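Local coordinates for protein alpha-galactosidase (Lactobacillus brevis, PDB 3MI6) that probably hydrolyses terminal, non-reducing alpha-D-galactose residues from alpha-galactosides such as galactose oligosaccharides and galactomannans, as a member of glycosyl hydrolase family 36, at residues R692-I695 against S700-Y703; A666-L671 against P678-Y683. All coordinates share one frame; numbering follows the deposited sequence.

Interaction 1: R692-I695 against S700-Y703; sequences RYQI and STYY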
# COMPACT_ATOMS: atom_id res chain seq x y z
N ARG D 692 29.19 -28.91 -6.14
CA ARG D 692 29.93 -28.33 -5.05
C ARG D 692 30.76 -27.15 -5.54
O ARG D 692 31.40 -27.23 -6.58
CB ARG D 692 30.80 -29.39 -4.39
CG ARG D 692 29.96 -30.49 -3.76
CD ARG D 692 30.82 -31.51 -3.09
NE ARG D 692 31.85 -31.94 -4.01
CZ ARG D 692 32.97 -32.54 -3.64
NH1 ARG D 692 33.19 -32.80 -2.35
NH2 ARG D 692 33.86 -32.88 -4.57
N TYR D 693 30.73 -26.03 -4.78
CA TYR D 693 31.43 -24.80 -5.16
C TYR D 693 32.29 -24.27 -4.04
O TYR D 693 32.16 -24.68 -2.88
CB TYR D 693 30.44 -23.69 -5.51
CG TYR D 693 29.45 -23.96 -6.62
CD1 TYR D 693 29.71 -23.56 -7.92
CD2 TYR D 693 28.22 -24.54 -6.35
CE1 TYR D 693 28.79 -23.77 -8.93
CE2 TYR D 693 27.30 -24.75 -7.35
CZ TYR D 693 27.59 -24.35 -8.65
OH TYR D 693 26.67 -24.57 -9.66
N GLN D 694 33.18 -23.34 -4.39
CA GLN D 694 33.97 -22.59 -3.41
C GLN D 694 33.89 -21.12 -3.76
O GLN D 694 33.74 -20.74 -4.95
CB GLN D 694 35.43 -23.03 -3.40
CG GLN D 694 35.61 -24.48 -2.99
CD GLN D 694 37.03 -24.85 -2.56
OE1 GLN D 694 38.01 -24.59 -3.28
NE2 GLN D 694 37.15 -25.48 -1.38
N ILE D 695 34.01 -20.29 -2.74
CA ILE D 695 33.83 -18.87 -2.91
C ILE D 695 34.94 -18.01 -2.38
O ILE D 695 35.24 -18.05 -1.20
CB ILE D 695 32.66 -18.38 -2.07
CG1 ILE D 695 31.42 -19.17 -2.49
CG2 ILE D 695 32.55 -16.86 -2.20
CD1 ILE D 695 30.25 -18.90 -1.67
N SER D 700 36.09 -23.60 2.78
CA SER D 700 34.95 -24.50 2.81
C SER D 700 34.36 -24.77 1.43
O SER D 700 34.56 -24.01 0.48
CB SER D 700 33.84 -23.96 3.71
OG SER D 700 34.24 -23.93 5.07
N THR D 701 33.62 -25.86 1.32
CA THR D 701 32.94 -26.19 0.09
C THR D 701 31.42 -26.21 0.33
O THR D 701 30.93 -26.67 1.36
CB THR D 701 33.51 -27.50 -0.53
OG1 THR D 701 32.67 -28.62 -0.23
CG2 THR D 701 34.91 -27.76 0.02
N TYR D 702 30.68 -25.67 -0.63
CA TYR D 702 29.25 -25.48 -0.48
C TYR D 702 28.50 -26.12 -1.65
O TYR D 702 28.91 -25.99 -2.81
CB TYR D 702 28.91 -23.99 -0.41
CG TYR D 702 29.61 -23.24 0.69
CD1 TYR D 702 30.78 -22.53 0.44
CD2 TYR D 702 29.11 -23.23 1.99
CE1 TYR D 702 31.43 -21.84 1.44
CE2 TYR D 702 29.76 -22.53 3.00
CZ TYR D 702 30.92 -21.84 2.72
OH TYR D 702 31.58 -21.15 3.71
N TYR D 703 27.41 -26.82 -1.36
CA TYR D 703 26.50 -27.23 -2.42
C TYR D 703 25.67 -26.05 -2.93
O TYR D 703 25.28 -25.15 -2.16
CB TYR D 703 25.59 -28.37 -1.96
CG TYR D 703 26.27 -29.72 -2.01
CD1 TYR D 703 27.08 -30.16 -0.97
CD2 TYR D 703 26.12 -30.54 -3.11
CE1 TYR D 703 27.70 -31.39 -1.03
CE2 TYR D 703 26.75 -31.77 -3.18
CZ TYR D 703 27.53 -32.19 -2.14
OH TYR D 703 28.13 -33.41 -2.23
O HOH W 1 33.97 -21.62 -0.36

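Interaction 2: A666-L671 against P678-Y683; sequences AARYQL and PYTRFY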
# COMPACT_ATOMS: atom_id res chain seq x y z
N ALA D 666 29.21 -12.85 -8.30
CA ALA D 666 28.14 -12.08 -7.66
C ALA D 666 28.72 -10.80 -7.08
O ALA D 666 29.92 -10.69 -6.84
CB ALA D 666 27.49 -12.90 -6.56
N ALA D 667 27.88 -9.80 -6.88
CA ALA D 667 28.35 -8.56 -6.32
C ALA D 667 27.24 -7.97 -5.51
O ALA D 667 26.10 -7.98 -5.95
CB ALA D 667 28.77 -7.61 -7.40
N ARG D 668 27.57 -7.50 -4.31
CA ARG D 668 26.65 -6.78 -3.45
C ARG D 668 27.23 -5.38 -3.20
O ARG D 668 28.37 -5.24 -2.79
CB ARG D 668 26.49 -7.51 -2.14
CG ARG D 668 25.49 -6.95 -1.19
CD ARG D 668 25.45 -7.84 0.04
NE ARG D 668 24.42 -7.45 1.00
CZ ARG D 668 24.63 -6.65 2.04
NH1 ARG D 668 25.84 -6.16 2.27
NH2 ARG D 668 23.63 -6.34 2.85
N TYR D 669 26.44 -4.36 -3.48
CA TYR D 669 26.85 -2.99 -3.24
C TYR D 669 25.91 -2.39 -2.21
O TYR D 669 24.70 -2.47 -2.35
CB TYR D 669 26.76 -2.17 -4.54
CG TYR D 669 27.34 -2.86 -5.76
CD1 TYR D 669 28.63 -2.61 -6.17
CD2 TYR D 669 26.60 -3.80 -6.47
CE1 TYR D 669 29.16 -3.24 -7.25
CE2 TYR D 669 27.12 -4.44 -7.57
CZ TYR D 669 28.41 -4.15 -7.96
OH TYR D 669 28.98 -4.77 -9.05
N GLN D 670 26.46 -1.78 -1.17
CA GLN D 670 25.63 -1.06 -0.22
C GLN D 670 25.97 0.40 -0.37
O GLN D 670 27.16 0.76 -0.43
CB GLN D 670 25.88 -1.54 1.20
CG GLN D 670 24.93 -0.96 2.23
CD GLN D 670 25.25 -1.43 3.66
OE1 GLN D 670 26.37 -1.21 4.16
NE2 GLN D 670 24.27 -2.08 4.32
N LEU D 671 24.95 1.25 -0.45
CA LEU D 671 25.21 2.67 -0.63
C LEU D 671 25.65 3.36 0.66
O LEU D 671 26.67 4.07 0.69
CB LEU D 671 24.01 3.37 -1.25
CG LEU D 671 23.58 2.90 -2.64
CD1 LEU D 671 22.36 3.69 -3.11
CD2 LEU D 671 24.71 3.02 -3.64
N PRO D 678 22.30 -5.69 11.31
CA PRO D 678 21.97 -7.11 11.19
C PRO D 678 23.09 -7.84 10.46
O PRO D 678 23.91 -7.24 9.74
CB PRO D 678 20.73 -7.11 10.31
CG PRO D 678 20.18 -5.75 10.41
CD PRO D 678 21.32 -4.83 10.63
N TYR D 679 23.12 -9.15 10.66
CA TYR D 679 24.04 -10.03 9.96
C TYR D 679 23.62 -10.06 8.49
O TYR D 679 22.43 -10.02 8.18
CB TYR D 679 23.96 -11.46 10.52
CG TYR D 679 24.70 -11.72 11.80
CD1 TYR D 679 25.94 -11.12 12.05
CD2 TYR D 679 24.18 -12.60 12.75
CE1 TYR D 679 26.63 -11.39 13.23
CE2 TYR D 679 24.86 -12.87 13.92
CZ TYR D 679 26.09 -12.27 14.16
OH TYR D 679 26.77 -12.54 15.32
N THR D 680 24.61 -10.12 7.61
CA THR D 680 24.33 -10.14 6.19
C THR D 680 24.22 -11.57 5.70
O THR D 680 25.10 -12.40 5.94
CB THR D 680 25.45 -9.45 5.37
OG1 THR D 680 25.50 -8.06 5.70
CG2 THR D 680 25.18 -9.62 3.87
N ARG D 681 23.12 -11.87 5.02
CA ARG D 681 23.08 -13.10 4.25
C ARG D 681 22.79 -12.82 2.78
O ARG D 681 21.73 -12.32 2.42
CB ARG D 681 22.06 -14.10 4.80
CG ARG D 681 22.30 -15.47 4.20
CD ARG D 681 21.77 -16.58 5.04
NE ARG D 681 22.10 -16.43 6.44
CZ ARG D 681 21.63 -17.25 7.37
NH1 ARG D 681 20.84 -18.26 7.01
NH2 ARG D 681 21.95 -17.07 8.65
N PHE D 682 23.77 -13.17 1.95
CA PHE D 682 23.63 -13.08 0.51
C PHE D 682 23.08 -14.37 -0.12
O PHE D 682 23.62 -15.44 0.10
CB PHE D 682 24.99 -12.76 -0.10
CG PHE D 682 24.93 -12.53 -1.57
CD1 PHE D 682 24.18 -11.49 -2.09
CD2 PHE D 682 25.59 -13.37 -2.44
CE1 PHE D 682 24.11 -11.27 -3.44
CE2 PHE D 682 25.51 -13.17 -3.79
CZ PHE D 682 24.77 -12.12 -4.30
N TYR D 683 22.01 -14.28 -0.90
CA TYR D 683 21.44 -15.48 -1.53
C TYR D 683 21.77 -15.61 -3.03
O TYR D 683 21.09 -15.02 -3.87
CB TYR D 683 19.92 -15.52 -1.38
CG TYR D 683 19.43 -15.67 0.02
CD1 TYR D 683 19.23 -14.55 0.82
CD2 TYR D 683 19.14 -16.93 0.55
CE1 TYR D 683 18.77 -14.69 2.13
CE2 TYR D 683 18.68 -17.08 1.86
CZ TYR D 683 18.50 -15.95 2.63
OH TYR D 683 18.04 -16.07 3.91

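Interaction 1: R692-I695 against S700-Y703
Two backbone hydrogen bonds join Y693 and Y702 into an antiparallel hydrogen-bonded pair. Y693 N gives its hydrogen to Y702 O over 2.7 Å, and Y702 N returns one to Y693 O over 2.9 Å, both nearly straight. R692 and Y703 follow as the non-hydrogen-bonded pair, and CA-H groups add to the ladder: R692 CA lies 3.4 Å from Y702 O, and T701 CA meets Y693 O in the same way. Toward S700 a water bridges the two segments in place of a direct bond, giving a hydrogen to S700 O (2.6 Å) and accepting one from I695 N.

On the face that carries R692 and Y703 the chief contact is CH-pi. The two side chains run side by side in the same direction, and R692 CG lies over one face of the Y703 ring, 3.5 Å from its centroid. With CG anti to its carbonyl carbon (chi1 -64°), the arginine sets CG over the ring and CD near CZ and OH before the chain bends at chi3; a long aliphatic stem with a charged end suits this partly exposed place. H41 of a second subunit also stacks on Y703.

The polar end of Q694 comes up to the methyl of T701, NE2 to CG2 3.5 Å. On the other face, apolar packing brings I695 CD1 to 4.2 Å from Y702 CD1, and L707 of the helix 704-710 touches both residues. Y693 and Y702 are buried yet their hydroxyls are satisfied, Y693 OH by Q661 O and R688 N, Y702 OH by D698.

Together this is a beta hairpin at the edge of the antiparallel sheet of the C-terminal domain, its second strand running straight into helix 704-710 with Y703 at the N-cap position.

Interaction 2: A666-L671 against P678-Y683
A666 begins the contact by setting its methyl against the F682 ring, with CB 3.4 Å from CE2 and 3.6 Å from CZ. The phenylalanine, whose broad ring spans the distance between the strands, reaches it because its CG stands anti to the backbone N (chi1 -175°). A small residue suits this place, since the neighbouring ring takes up the room that a longer side chain would need.

Two residues on, R668 points toward the other segment again. Its chain is extended from CG to NE, long enough to cross between the strands; CD passes 4.4 Å from F682 CD1, and the flat guanidinium receives T680, which comes from the opposite direction. The methyl CG2 of T680 packs over the centre of one guanidinium face, 3.5 Å from R668 CZ, while NH1 makes a hydrogen bond to Q730 OE1. Replacing R668 by an alanine would probably leave the T680 methyl without its flat partner, Q730 without its donor, and a gap beside F682.

Segments 666-670 and 680-682 meet through side chains alone, their axes 10.0 Å apart at closest approach. Strand 663-670 is hydrogen-bonded on its flanks to strands 651-657 and 728-736, while Y669 and L671 touch helix 553-566. Strand 680-682, paired instead with 712-714, lies across one face of that sheet, where F682 also meets F732 and touches S653.

In the fold
Both contacts belong to the C-terminal domain and reach the same antiparallel sheet, but in different ways. Interaction 1 extends the sheet at its edge, strand to strand, through backbone hydrogen bonds; interaction 2 lays a strand of a separate two-stranded sheet over its face, using side chains alone. Their centres lie about 18 Å apart and their nearest atoms about 7 Å, so the two do not touch. Strand 680-682 leads along the chain to strand 692-695. Strand 728-736 ties them together, bonding to 663-670 on one flank and 692-695 on the other, with F732 meeting both I695 and F682. Each is partly buried, mixing buried aromatic and aliphatic residues with a partly exposed arginine, and each borders a second subunit, away from the predicted active site.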